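Local coordinates for lovastatin nonaketide synthase, polyketide synthase component (Aspergillus terreus, PDB 7CPX), which builds the dihydromonacolin L nonaketide of lovastatin from malonyl-CoA as a homodimeric multidomain polyketide synthase working together with its partner enzyme LovC, at residues L471-A479 with L884-W895; I844-K855 with A872-G880. The protein carries 2 engineered substitutions. One frame throughout, in Å; residues are numbered along the deposited sequence.

Interaction 1: L471-A479 with L884-W895; sequences LSLPLVLSA and LDSFSRALAYLW
Val476 lies on one face of the Trp895 indole, its CB 3.4 Å from the centroid of the six-membered ring and 2° off the ring normal, which identifies a CH-pi contact over the ring centre. Both valine methyls rest on the indole, CG1 over CD2 and CG2 near CE2 and CZ2. Trp895 reaches the strand because its CG stands anti to the backbone N (chi1 -176°), and the rim of the same ring meets Leu477 O in plane. One to two turns back along the helix, Pro474 packs on Leu891, Ala892 and Ser888: its CB lies 3.7 Å from Ala892 CB, and its CD 3.8 Å from Leu891 CB. Leu473 starts away from the helix, yet its CD1 returns to within 3.6 Å of Leu891 CD1. At the far end, Leu471 CB meets Leu884 CD1 at 3.9 Å, while its CD2 approaches Phe887 obliquely. No hydrogen bond joins the segments, and Leu512 of helix 504-513 touches Leu473, Val476 and Trp895. The short segments run nearly parallel, 21° between their directions and 9.4 Å between axes. Helix 883-898 packs on the three-stranded antiparallel sheet, consistent with the alpha/beta linker between ketosynthase and acyltransferase in this family.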
loop_
_atom_site.group_PDB
_atom_site.type_symbol
_atom_site.label_atom_id
_atom_site.label_comp_id
_atom_site.label_asym_id
_atom_site.label_seq_id
_atom_site.Cartn_x
_atom_site.Cartn_y
_atom_site.Cartn_z
ATOM N N LEU A 471 -31.471 -39.151 -54.662
ATOM C CA LEU A 471 -31.426 -37.699 -54.785
ATOM C C LEU A 471 -31.592 -37.055 -53.415
ATOM O O LEU A 471 -32.596 -37.272 -52.736
ATOM C CB LEU A 471 -32.517 -37.205 -55.738
ATOM C CG LEU A 471 -32.247 -35.891 -56.476
ATOM C CD1 LEU A 471 -33.460 -35.493 -57.300
ATOM C CD2 LEU A 471 -31.864 -34.774 -55.518
ATOM N N SER A 472 -30.601 -36.262 -53.015
ATOM C CA SER A 472 -30.642 -35.575 -51.733
ATOM C C SER A 472 -30.025 -34.195 -51.892
ATOM O O SER A 472 -29.224 -33.950 -52.798
ATOM C CB SER A 472 -29.906 -36.366 -50.646
ATOM O OG SER A 472 -28.525 -36.482 -50.947
ATOM N N LEU A 473 -30.410 -33.292 -50.995
ATOM C CA LEU A 473 -29.866 -31.948 -51.020
ATOM C C LEU A 473 -28.395 -31.965 -50.608
ATOM O O LEU A 473 -27.949 -32.874 -49.903
ATOM C CB LEU A 473 -30.643 -31.032 -50.080
ATOM C CG LEU A 473 -32.033 -30.560 -50.514
ATOM C CD1 LEU A 473 -31.969 -29.832 -51.846
ATOM C CD2 LEU A 473 -33.003 -31.723 -50.583
ATOM N N PRO A 474 -27.617 -30.974 -51.040
ATOM C CA PRO A 474 -26.230 -30.885 -50.575
ATOM C C PRO A 474 -26.171 -30.603 -49.084
ATOM O O PRO A 474 -27.033 -29.921 -48.525
ATOM C CB PRO A 474 -25.654 -29.724 -51.393
ATOM C CG PRO A 474 -26.836 -28.894 -51.747
ATOM C CD PRO A 474 -27.975 -29.853 -51.925
ATOM N N LEU A 475 -25.138 -31.138 -48.439
ATOM C CA LEU A 475 -24.914 -30.914 -47.015
ATOM C C LEU A 475 -24.184 -29.586 -46.872
ATOM O O LEU A 475 -22.994 -29.484 -47.168
ATOM C CB LEU A 475 -24.125 -32.071 -46.413
ATOM C CG LEU A 475 -23.861 -32.038 -44.908
ATOM C CD1 LEU A 475 -23.652 -33.445 -44.376
ATOM C CD2 LEU A 475 -22.660 -31.167 -44.576
ATOM N N VAL A 476 -24.898 -28.560 -46.429
ATOM C CA VAL A 476 -24.392 -27.191 -46.426
ATOM C C VAL A 476 -23.941 -26.821 -45.023
ATOM O O VAL A 476 -24.633 -27.101 -44.036
ATOM C CB VAL A 476 -25.460 -26.206 -46.937
ATOM C CG1 VAL A 476 -25.893 -26.584 -48.340
ATOM C CG2 VAL A 476 -26.654 -26.168 -45.995
ATOM N N LEU A 477 -22.771 -26.194 -44.932
ATOM C CA LEU A 477 -22.235 -25.696 -43.678
ATOM C C LEU A 477 -21.758 -24.267 -43.881
ATOM O O LEU A 477 -21.329 -23.887 -44.976
ATOM C CB LEU A 477 -21.083 -26.572 -43.180
ATOM C CG LEU A 477 -21.434 -28.047 -42.982
ATOM C CD1 LEU A 477 -20.182 -28.869 -42.750
ATOM C CD2 LEU A 477 -22.401 -28.216 -41.827
ATOM N N SER A 478 -21.846 -23.469 -42.821
ATOM C CA SER A 478 -21.438 -22.078 -42.900
ATOM C C SER A 478 -20.987 -21.598 -41.531
ATOM O O SER A 478 -21.517 -22.016 -40.500
ATOM C CB SER A 478 -22.570 -21.188 -43.421
ATOM O OG SER A 478 -23.735 -21.330 -42.630
ATOM N N ALA A 479 -20.007 -20.700 -41.544
ATOM C CA ALA A 479 -19.457 -20.129 -40.327
ATOM C C ALA A 479 -18.956 -18.726 -40.629
ATOM O O ALA A 479 -18.746 -18.354 -41.786
ATOM C CB ALA A 479 -18.327 -20.992 -39.760
ATOM N N LEU A 884 -27.160 -37.879 -59.165
ATOM C CA LEU A 884 -27.502 -37.270 -57.885
ATOM C C LEU A 884 -26.394 -36.334 -57.432
ATOM O O LEU A 884 -26.656 -35.209 -56.992
ATOM C CB LEU A 884 -27.747 -38.341 -56.818
ATOM C CG LEU A 884 -28.796 -39.431 -57.058
ATOM C CD1 LEU A 884 -29.873 -38.972 -58.025
ATOM C CD2 LEU A 884 -28.133 -40.709 -57.540
ATOM N N ASP A 885 -25.143 -36.785 -57.537
ATOM C CA ASP A 885 -24.023 -35.942 -57.142
ATOM C C ASP A 885 -23.942 -34.698 -58.013
ATOM O O ASP A 885 -23.655 -33.607 -57.518
ATOM C CB ASP A 885 -22.716 -36.731 -57.212
ATOM C CG ASP A 885 -22.708 -37.928 -56.280
ATOM O OD1 ASP A 885 -23.727 -38.156 -55.595
ATOM O OD2 ASP A 885 -21.683 -38.639 -56.234
ATOM N N SER A 886 -24.197 -34.837 -59.314
ATOM C CA SER A 886 -24.129 -33.682 -60.204
ATOM C C SER A 886 -25.163 -32.628 -59.817
ATOM O O SER A 886 -24.839 -31.442 -59.672
ATOM C CB SER A 886 -24.334 -34.130 -61.650
ATOM O OG SER A 886 -23.388 -35.119 -62.017
ATOM N N PHE A 887 -26.419 -33.045 -59.646
ATOM C CA PHE A 887 -27.461 -32.083 -59.300
ATOM C C PHE A 887 -27.233 -31.498 -57.911
ATOM O O PHE A 887 -27.446 -30.296 -57.690
ATOM C CB PHE A 887 -28.835 -32.742 -59.386
ATOM C CG PHE A 887 -29.968 -31.813 -59.069
ATOM C CD1 PHE A 887 -30.446 -30.931 -60.022
ATOM C CD2 PHE A 887 -30.550 -31.816 -57.815
ATOM C CE1 PHE A 887 -31.487 -30.072 -59.731
ATOM C CE2 PHE A 887 -31.589 -30.962 -57.518
ATOM C CZ PHE A 887 -32.059 -30.087 -58.476
ATOM N N SER A 888 -26.803 -32.328 -56.959
ATOM C CA SER A 888 -26.514 -31.827 -55.624
ATOM C C SER A 888 -25.347 -30.852 -55.641
ATOM O O SER A 888 -25.333 -29.902 -54.860
ATOM C CB SER A 888 -26.223 -32.991 -54.679
ATOM O OG SER A 888 -25.874 -32.526 -53.388
ATOM N N ARG A 889 -24.375 -31.055 -56.532
ATOM C CA ARG A 889 -23.269 -30.113 -56.650
ATOM C C ARG A 889 -23.731 -28.807 -57.278
ATOM O O ARG A 889 -23.240 -27.731 -56.922
ATOM C CB ARG A 889 -22.139 -30.734 -57.470
ATOM C CG ARG A 889 -20.901 -29.859 -57.577
ATOM C CD ARG A 889 -19.790 -30.549 -58.354
ATOM N NE ARG A 889 -19.406 -31.825 -57.757
ATOM C CZ ARG A 889 -19.888 -33.006 -58.122
ATOM N NH1 ARG A 889 -20.784 -33.124 -59.089
ATOM N NH2 ARG A 889 -19.461 -34.100 -57.498
ATOM N N ALA A 890 -24.673 -28.878 -58.220
ATOM C CA ALA A 890 -25.252 -27.652 -58.757
ATOM C C ALA A 890 -25.947 -26.858 -57.655
ATOM O O ALA A 890 -25.744 -25.644 -57.517
ATOM C CB ALA A 890 -26.232 -27.980 -59.883
ATOM N N LEU A 891 -26.761 -27.540 -56.848
ATOM C CA LEU A 891 -27.420 -26.867 -55.732
ATOM C C LEU A 891 -26.399 -26.359 -54.722
ATOM O O LEU A 891 -26.586 -25.302 -54.112
ATOM C CB LEU A 891 -28.415 -27.810 -55.057
ATOM C CG LEU A 891 -29.675 -28.163 -55.848
ATOM C CD1 LEU A 891 -30.573 -29.069 -55.023
ATOM C CD2 LEU A 891 -30.428 -26.911 -56.273
ATOM N N ALA A 892 -25.313 -27.109 -54.528
ATOM C CA ALA A 892 -24.259 -26.692 -53.614
ATOM C C ALA A 892 -23.603 -25.404 -54.083
ATOM O O ALA A 892 -23.337 -24.505 -53.278
ATOM C CB ALA A 892 -23.221 -27.806 -53.492
ATOM N N TYR A 893 -23.315 -25.307 -55.379
ATOM C CA TYR A 893 -22.757 -24.076 -55.924
ATOM C C TYR A 893 -23.736 -22.923 -55.752
ATOM O O TYR A 893 -23.352 -21.824 -55.327
ATOM C CB TYR A 893 -22.412 -24.278 -57.399
ATOM C CG TYR A 893 -21.466 -23.247 -57.967
ATOM C CD1 TYR A 893 -21.860 -21.929 -58.129
ATOM C CD2 TYR A 893 -20.180 -23.598 -58.357
ATOM C CE1 TYR A 893 -21.003 -20.989 -58.652
ATOM C CE2 TYR A 893 -19.314 -22.660 -58.882
ATOM C CZ TYR A 893 -19.730 -21.356 -59.028
ATOM O OH TYR A 893 -18.873 -20.416 -59.551
ATOM N N LEU A 894 -25.013 -23.166 -56.056
ATOM C CA LEU A 894 -26.025 -22.129 -55.878
ATOM C C LEU A 894 -26.052 -21.628 -54.440
ATOM O O LEU A 894 -26.112 -20.417 -54.194
ATOM C CB LEU A 894 -27.397 -22.669 -56.277
ATOM C CG LEU A 894 -27.713 -22.687 -57.771
ATOM C CD1 LEU A 894 -28.848 -23.654 -58.055
ATOM C CD2 LEU A 894 -28.070 -21.291 -58.248
ATOM N N TRP A 895 -26.018 -22.550 -53.477
ATOM C CA TRP A 895 -26.064 -22.160 -52.073
ATOM C C TRP A 895 -24.803 -21.405 -51.675
ATOM O O TRP A 895 -24.878 -20.312 -51.109
ATOM C CB TRP A 895 -26.256 -23.393 -51.193
ATOM C CG TRP A 895 -26.411 -23.064 -49.745
ATOM C CD1 TRP A 895 -27.555 -22.687 -49.110
ATOM C CD2 TRP A 895 -25.384 -23.081 -48.747
ATOM N NE1 TRP A 895 -27.308 -22.468 -47.778
ATOM C CE2 TRP A 895 -25.982 -22.704 -47.529
ATOM C CE3 TRP A 895 -24.021 -23.380 -48.765
ATOM C CZ2 TRP A 895 -25.261 -22.616 -46.341
ATOM C CZ3 TRP A 895 -23.307 -23.292 -47.586
ATOM C CH2 TRP A 895 -23.928 -22.914 -46.391
#

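Interaction 2: I844-K855 with A872-G880; sequences IGIEVGCHPALK and AYTGCLERG
Tyr873 and Glu847 meet within a beta-alpha-beta unit, in which helix 855-865 connects the parallel neighbours 844-848 and 872-875 at the border of the transacylase sheet. The bridges Ile844-Ala872, Gly845-Tyr873 and Ile846-Thr874 set the register, and the strand axes diverge by 23°. Gly845 N donates to Ala872 O, Gly845 O accepts from Thr874 N, and Glu847 N bonds Thr874 O at 2.9 Å. Tyr873 projects from the same side of the sheet as Glu847. Gly845 O and Lys855 O lie over opposite faces of its ring, each displaced toward the rim, with Glu847 OE1 at the edge and the carboxylate plane turned 76° from the ring. An extended chain carries Glu847 on to the loop, where OE2 takes Leu854 N at 2.8 Å from above the carboxylate plane. On the opposite side of the sheet, Ile846 and Thr874 run alongside each other, Ile846 CG1 4.1 Å from Thr874 CB. Past the strands, His851 turns its imidazole over Gly875, whose CA is 3.8 Å from the ring centroid; Pro852 CB lies over the other face, toward its rim. Cys876 SG accepts a hydrogen bond from Gly849 N at 3.5 Å, with an N-H...S angle of 161°.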
loop_
_atom_site.group_PDB
_atom_site.type_symbol
_atom_site.label_atom_id
_atom_site.label_comp_id
_atom_site.label_asym_id
_atom_site.label_seq_id
_atom_site.Cartn_x
_atom_site.Cartn_y
_atom_site.Cartn_z
ATOM N N ILE A 844 -26.272 -15.603 -61.714
ATOM C CA ILE A 844 -25.614 -16.878 -61.970
ATOM C C ILE A 844 -26.119 -17.446 -63.293
ATOM O O ILE A 844 -27.113 -16.989 -63.854
ATOM C CB ILE A 844 -25.836 -17.875 -60.810
ATOM C CG1 ILE A 844 -25.111 -19.199 -61.064
ATOM C CG2 ILE A 844 -27.324 -18.104 -60.579
ATOM C CD1 ILE A 844 -24.950 -20.048 -59.826
ATOM N N GLY A 845 -25.395 -18.426 -63.804
ATOM C CA GLY A 845 -25.842 -19.183 -64.962
ATOM C C GLY A 845 -25.634 -20.663 -64.739
ATOM O O GLY A 845 -24.630 -21.081 -64.162
ATOM N N ILE A 846 -26.601 -21.454 -65.196
ATOM C CA ILE A 846 -26.586 -22.903 -65.035
ATOM C C ILE A 846 -26.631 -23.537 -66.416
ATOM O O ILE A 846 -27.525 -23.234 -67.218
ATOM C CB ILE A 846 -27.755 -23.398 -64.172
ATOM C CG1 ILE A 846 -27.528 -23.020 -62.709
ATOM C CG2 ILE A 846 -27.916 -24.905 -64.311
ATOM C CD1 ILE A 846 -28.756 -23.175 -61.841
ATOM N N GLU A 847 -25.672 -24.421 -66.687
ATOM C CA GLU A 847 -25.653 -25.215 -67.912
ATOM C C GLU A 847 -26.554 -26.423 -67.696
ATOM O O GLU A 847 -26.109 -27.503 -67.308
ATOM C CB GLU A 847 -24.233 -25.632 -68.270
ATOM C CG GLU A 847 -24.137 -26.461 -69.542
ATOM C CD GLU A 847 -22.706 -26.685 -69.987
ATOM O OE1 GLU A 847 -21.801 -26.015 -69.447
ATOM O OE2 GLU A 847 -22.484 -27.532 -70.877
ATOM N N VAL A 848 -27.844 -26.230 -67.963
ATOM C CA VAL A 848 -28.809 -27.310 -67.810
ATOM C C VAL A 848 -28.450 -28.424 -68.780
ATOM O O VAL A 848 -28.376 -28.208 -69.996
ATOM C CB VAL A 848 -30.235 -26.802 -68.049
ATOM C CG1 VAL A 848 -31.247 -27.897 -67.746
ATOM C CG2 VAL A 848 -30.513 -25.562 -67.211
ATOM N N GLY A 849 -28.224 -29.615 -68.249
ATOM C CA GLY A 849 -27.951 -30.779 -69.072
ATOM C C GLY A 849 -26.490 -31.201 -68.991
ATOM O O GLY A 849 -25.948 -31.376 -67.902
ATOM N N CYS A 850 -25.854 -31.341 -70.152
ATOM C CA CYS A 850 -24.578 -32.048 -70.263
ATOM C C CYS A 850 -23.410 -31.065 -70.161
ATOM O O CYS A 850 -22.823 -30.617 -71.147
ATOM C CB CYS A 850 -24.542 -32.840 -71.562
ATOM S SG CYS A 850 -26.100 -33.693 -71.887
ATOM N N HIS A 851 -23.083 -30.734 -68.915
ATOM C CA HIS A 851 -21.866 -30.000 -68.616
ATOM C C HIS A 851 -20.657 -30.868 -68.970
ATOM O O HIS A 851 -20.725 -32.098 -68.876
ATOM C CB HIS A 851 -21.853 -29.630 -67.132
ATOM C CG HIS A 851 -20.830 -28.605 -66.755
ATOM N ND1 HIS A 851 -19.656 -28.929 -66.112
ATOM C CD2 HIS A 851 -20.821 -27.259 -66.902
ATOM C CE1 HIS A 851 -18.959 -27.828 -65.891
ATOM N NE2 HIS A 851 -19.642 -26.801 -66.364
ATOM N N PRO A 852 -19.526 -30.266 -69.384
ATOM C CA PRO A 852 -19.152 -28.867 -69.612
ATOM C C PRO A 852 -19.121 -28.448 -71.082
ATOM O O PRO A 852 -18.164 -27.799 -71.507
ATOM C CB PRO A 852 -17.745 -28.812 -69.024
ATOM C CG PRO A 852 -17.172 -30.146 -69.413
ATOM C CD PRO A 852 -18.334 -31.131 -69.436
ATOM N N ALA A 853 -20.146 -28.813 -71.851
ATOM C CA ALA A 853 -20.122 -28.525 -73.281
ATOM C C ALA A 853 -20.112 -27.025 -73.553
ATOM O O ALA A 853 -19.366 -26.551 -74.419
ATOM C CB ALA A 853 -21.317 -29.184 -73.966
ATOM N N LEU A 854 -20.926 -26.261 -72.825
ATOM C CA LEU A 854 -21.129 -24.843 -73.099
ATOM C C LEU A 854 -20.503 -23.934 -72.048
ATOM O O LEU A 854 -20.763 -22.727 -72.061
ATOM C CB LEU A 854 -22.626 -24.545 -73.208
ATOM C CG LEU A 854 -23.372 -25.236 -74.351
ATOM C CD1 LEU A 854 -24.875 -25.100 -74.163
ATOM C CD2 LEU A 854 -22.946 -24.660 -75.691
ATOM N N LYS A 855 -19.685 -24.472 -71.145
ATOM C CA LYS A 855 -19.200 -23.673 -70.021
ATOM C C LYS A 855 -18.268 -22.561 -70.492
ATOM O O LYS A 855 -18.541 -21.373 -70.285
ATOM C CB LYS A 855 -18.497 -24.577 -69.007
ATOM C CG LYS A 855 -18.058 -23.858 -67.734
ATOM C CD LYS A 855 -16.599 -23.416 -67.786
ATOM C CE LYS A 855 -15.649 -24.597 -67.658
ATOM N NZ LYS A 855 -14.225 -24.164 -67.624
ATOM N N ALA A 872 -21.201 -16.114 -61.996
ATOM C CA ALA A 872 -21.022 -17.498 -61.585
ATOM C C ALA A 872 -21.589 -18.449 -62.630
ATOM O O ALA A 872 -22.581 -18.152 -63.301
ATOM C CB ALA A 872 -21.701 -17.736 -60.238
ATOM N N TYR A 873 -20.945 -19.606 -62.767
ATOM C CA TYR A 873 -21.373 -20.641 -63.697
ATOM C C TYR A 873 -21.436 -21.974 -62.966
ATOM O O TYR A 873 -20.591 -22.263 -62.114
ATOM C CB TYR A 873 -20.419 -20.741 -64.888
ATOM C CG TYR A 873 -21.059 -21.313 -66.129
ATOM C CD1 TYR A 873 -21.595 -20.481 -67.100
ATOM C CD2 TYR A 873 -21.128 -22.683 -66.329
ATOM C CE1 TYR A 873 -22.181 -20.997 -68.236
ATOM C CE2 TYR A 873 -21.712 -23.209 -67.464
ATOM C CZ TYR A 873 -22.238 -22.360 -68.415
ATOM O OH TYR A 873 -22.824 -22.868 -69.554
ATOM N N THR A 874 -22.440 -22.784 -63.301
ATOM C CA THR A 874 -22.685 -24.028 -62.582
ATOM C C THR A 874 -23.179 -25.109 -63.530
ATOM O O THR A 874 -24.108 -24.878 -64.308
ATOM C CB THR A 874 -23.714 -23.815 -61.467
ATOM O OG1 THR A 874 -23.202 -22.877 -60.515
ATOM C CG2 THR A 874 -24.027 -25.125 -60.770
ATOM N N GLY A 875 -22.574 -26.289 -63.442
ATOM C CA GLY A 875 -23.045 -27.462 -64.150
ATOM C C GLY A 875 -23.853 -28.361 -63.231
ATOM O O GLY A 875 -23.612 -28.416 -62.028
ATOM N N CYS A 876 -24.821 -29.071 -63.815
ATOM C CA CYS A 876 -25.719 -29.925 -63.051
ATOM C C CYS A 876 -25.715 -31.382 -63.488
ATOM O O CYS A 876 -26.293 -32.218 -62.783
ATOM C CB CYS A 876 -27.157 -29.390 -63.129
ATOM S SG CYS A 876 -27.817 -29.292 -64.804
ATOM N N LEU A 877 -25.095 -31.715 -64.619
ATOM C CA LEU A 877 -24.943 -33.108 -65.046
ATOM C C LEU A 877 -23.592 -33.206 -65.748
ATOM O O LEU A 877 -23.476 -32.895 -66.937
ATOM C CB LEU A 877 -26.087 -33.549 -65.952
ATOM C CG LEU A 877 -26.576 -34.987 -65.756
ATOM C CD1 LEU A 877 -27.183 -35.174 -64.372
ATOM C CD2 LEU A 877 -27.583 -35.359 -66.829
ATOM N N GLU A 878 -22.575 -33.636 -65.004
ATOM C CA GLU A 878 -21.212 -33.653 -65.505
ATOM C C GLU A 878 -20.991 -34.858 -66.418
ATOM O O GLU A 878 -21.883 -35.679 -66.646
ATOM C CB GLU A 878 -20.223 -33.649 -64.341
ATOM C CG GLU A 878 -20.007 -32.279 -63.716
ATOM C CD GLU A 878 -21.241 -31.754 -63.012
ATOM O OE1 GLU A 878 -21.987 -32.569 -62.432
ATOM O OE2 GLU A 878 -21.468 -30.526 -63.043
ATOM N N ARG A 879 -19.775 -34.961 -66.947
ATOM C CA ARG A 879 -19.424 -35.985 -67.927
ATOM C C ARG A 879 -19.063 -37.268 -67.190
ATOM O O ARG A 879 -17.960 -37.404 -66.655
ATOM C CB ARG A 879 -18.275 -35.497 -68.804
ATOM C CG ARG A 879 -18.036 -36.321 -70.060
ATOM C CD ARG A 879 -16.988 -37.401 -69.849
ATOM N NE ARG A 879 -16.510 -37.937 -71.119
ATOM C CZ ARG A 879 -17.084 -38.930 -71.786
ATOM N NH1 ARG A 879 -18.168 -39.537 -71.328
ATOM N NH2 ARG A 879 -16.560 -39.322 -72.943
ATOM N N GLY A 880 -19.998 -38.215 -67.160
ATOM C CA GLY A 880 -19.756 -39.503 -66.543
ATOM C C GLY A 880 -19.861 -39.528 -65.036
ATOM O O GLY A 880 -19.506 -40.543 -64.427
#

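How the interactions relate
The centres of the two contacts are 14 Å apart, and interaction 2 is nested in the chain loop closed by interaction 1: 471-479 comes first, then 844-855, 872-880 and 884-895. Strand 872-875 is followed, after a short loop, by helix 883-898, so this helix has one side on strand 475-479, from the three-stranded antiparallel sheet, and another beside the edge of the five-stranded parallel sheet. Tyr893 packs on Ala872 and Thr874, Ala890 on Thr874 and Cys876, and Arg889 NH1 forms a long, weak ion pair with Glu878 OE1. The helix thereby ties the transacylase sheet to the small antiparallel sheet, a position consistent with the linker between ketosynthase and acyltransferase in this family.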